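Local coordinates for cycloalternan-forming enzyme (Listeria monocytogenes serovar 1/2a, PDB 5F7U), which is a large multidomain protein of the glycosyl hydrolase 31 family, with a TIM-barrel domain flanked by beta-rich domains and a family 6 carbohydrate-binding module, at residues V51-T56 with A81-F86. The protein carries 1 engineered substitution. Residues are numbered along the deposited sequence; the frame is centred on the assembly and turned at random.
Sequences VWVEWT and ADLGKF
With CG in the crowded position between its backbone N and carbonyl carbon (chi1 66°), Trp55 projects its indole from strand 49-57 toward residues 81-86, and Leu83 meets it with CG anti to the carbonyl carbon and CD1 extended, so that CD2 is the branch turned to the ring. That methyl lies over one face of the indole, 4.2 Å from the centroid of the Trp55 six-membered ring and close to the ring normal, a CH-pi contact. Beyond Leu83 the chain turns at Gly84, where Asp82 OD1 accepts from Gly84 N at 3.0 Å in an Asx turn; at the backbone angles of Gly84 a CB would be jammed against the carbonyl O of Leu83, which calls for glycine. Phe86 follows, its ring rim meeting that of Trp55 tip to tip: Trp55 CZ3 lies 3.6 Å from Phe86 CZ, near the plane of the Phe86 ring. The ring planes stand at 79°, yet neither ring covers the other's face, so this is a rim-to-rim contact and not a T-shaped stack. Leu83 CB sits at the edge of the Phe86 ring. Toward the start of both segments, Val53 splits its branches: CG2 packs on Ala81 CB at 3.5 Å, while CG1, anti to the backbone N, approaches Leu83 CD2 at 4.2 Å. Side chains meet here by apolar contact, while Trp55 NE1 is hydrogen-bonded to Glu63 O. On the face turned away, Trp52 NE1 donates an almost straight, 2.9 Å bond to Glu54 OE2, and Glu54 OE1 forms a salt bridge with Lys97 NZ. The axes of 51-56 and 81-84 approach to 8.2 Å, their N-to-C directions 30° apart, so the strands face each other across a core, consistent with the beta-sandwich of the E-set family assigned to this N-terminal region; 49-57 pairs with 60-73 and 91-100, whereas 76-84 pairs with 60-73 and 36-43, whose Leu38 also touches Val53.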
# COMPACT_ATOMS: atom_id res chain seq x y z
N VAL A 51 -43.15 -31.43 -3.42
CA VAL A 51 -42.66 -30.06 -3.41
C VAL A 51 -43.09 -29.42 -4.72
O VAL A 51 -42.95 -30.01 -5.80
CB VAL A 51 -41.12 -29.98 -3.24
CG1 VAL A 51 -40.61 -28.54 -3.35
CG2 VAL A 51 -40.73 -30.55 -1.88
N TRP A 52 -43.66 -28.23 -4.60
CA TRP A 52 -44.19 -27.54 -5.76
C TRP A 52 -44.09 -26.03 -5.59
O TRP A 52 -43.78 -25.53 -4.50
CB TRP A 52 -45.63 -27.98 -6.06
CG TRP A 52 -46.66 -27.48 -5.10
CD1 TRP A 52 -47.46 -26.38 -5.26
CD2 TRP A 52 -46.99 -28.04 -3.83
NE1 TRP A 52 -48.29 -26.23 -4.16
CE2 TRP A 52 -48.03 -27.24 -3.27
CE3 TRP A 52 -46.54 -29.15 -3.10
CZ2 TRP A 52 -48.61 -27.51 -2.02
CZ3 TRP A 52 -47.12 -29.42 -1.85
CH2 TRP A 52 -48.14 -28.60 -1.33
N VAL A 53 -44.33 -25.32 -6.69
CA VAL A 53 -44.20 -23.87 -6.69
C VAL A 53 -45.53 -23.30 -7.17
O VAL A 53 -46.04 -23.71 -8.22
CB VAL A 53 -43.06 -23.40 -7.60
CG1 VAL A 53 -42.93 -21.87 -7.55
CG2 VAL A 53 -41.75 -24.07 -7.19
N GLU A 54 -46.07 -22.37 -6.38
CA GLU A 54 -47.24 -21.60 -6.75
C GLU A 54 -46.78 -20.21 -7.14
O GLU A 54 -45.98 -19.59 -6.45
CB GLU A 54 -48.21 -21.56 -5.58
CG GLU A 54 -48.76 -22.94 -5.27
CD GLU A 54 -49.74 -22.96 -4.11
OE1 GLU A 54 -50.10 -21.88 -3.59
OE2 GLU A 54 -50.15 -24.08 -3.73
N TRP A 55 -47.28 -19.71 -8.27
CA TRP A 55 -46.64 -18.51 -8.84
C TRP A 55 -47.51 -17.76 -9.83
O TRP A 55 -48.49 -18.30 -10.34
CB TRP A 55 -45.29 -18.88 -9.48
CG TRP A 55 -45.32 -19.79 -10.69
CD1 TRP A 55 -45.82 -21.07 -10.76
CD2 TRP A 55 -44.81 -19.49 -11.98
NE1 TRP A 55 -45.66 -21.57 -12.02
CE2 TRP A 55 -45.03 -20.63 -12.79
CE3 TRP A 55 -44.16 -18.37 -12.53
CZ2 TRP A 55 -44.65 -20.68 -14.14
CZ3 TRP A 55 -43.79 -18.41 -13.88
CH2 TRP A 55 -44.02 -19.57 -14.66
N THR A 56 -47.14 -16.50 -10.03
CA THR A 56 -47.80 -15.62 -11.00
C THR A 56 -46.76 -15.03 -11.93
O THR A 56 -45.59 -14.86 -11.55
CB THR A 56 -48.58 -14.47 -10.32
OG1 THR A 56 -47.69 -13.68 -9.53
CG2 THR A 56 -49.72 -14.99 -9.44
N ALA A 81 -36.91 -26.98 -8.88
CA ALA A 81 -38.11 -26.56 -9.62
C ALA A 81 -37.67 -25.67 -10.77
O ALA A 81 -36.94 -24.69 -10.55
CB ALA A 81 -39.06 -25.82 -8.70
N ASP A 82 -38.11 -26.01 -11.99
CA ASP A 82 -37.71 -25.28 -13.20
C ASP A 82 -38.84 -24.38 -13.65
O ASP A 82 -39.89 -24.86 -14.07
CB ASP A 82 -37.33 -26.27 -14.31
CG ASP A 82 -36.74 -25.59 -15.54
OD1 ASP A 82 -36.58 -24.36 -15.56
OD2 ASP A 82 -36.43 -26.32 -16.51
N LEU A 83 -38.64 -23.06 -13.56
CA LEU A 83 -39.66 -22.09 -13.95
C LEU A 83 -39.64 -21.76 -15.45
O LEU A 83 -40.55 -21.10 -15.96
CB LEU A 83 -39.53 -20.79 -13.14
CG LEU A 83 -39.77 -20.86 -11.63
CD1 LEU A 83 -39.58 -19.47 -11.03
CD2 LEU A 83 -41.17 -21.38 -11.29
N GLY A 84 -38.59 -22.21 -16.13
CA GLY A 84 -38.37 -21.86 -17.52
C GLY A 84 -37.71 -20.50 -17.68
O GLY A 84 -37.16 -19.94 -16.71
N LYS A 85 -37.77 -19.98 -18.90
CA LYS A 85 -37.15 -18.69 -19.27
C LYS A 85 -38.20 -17.61 -19.38
O LYS A 85 -39.38 -17.91 -19.59
CB LYS A 85 -36.49 -18.77 -20.65
CG LYS A 85 -35.35 -19.75 -20.80
CD LYS A 85 -35.14 -19.98 -22.29
CE LYS A 85 -33.91 -20.84 -22.54
NZ LYS A 85 -33.89 -21.30 -23.95
N PHE A 86 -37.77 -16.36 -19.30
CA PHE A 86 -38.67 -15.22 -19.31
C PHE A 86 -38.23 -14.11 -20.24
O PHE A 86 -37.09 -14.11 -20.74
CB PHE A 86 -38.86 -14.70 -17.88
CG PHE A 86 -39.45 -15.72 -16.97
CD1 PHE A 86 -40.82 -15.98 -17.00
CD2 PHE A 86 -38.63 -16.47 -16.10
CE1 PHE A 86 -41.37 -16.97 -16.18
CE2 PHE A 86 -39.18 -17.45 -15.28
CZ PHE A 86 -40.55 -17.69 -15.32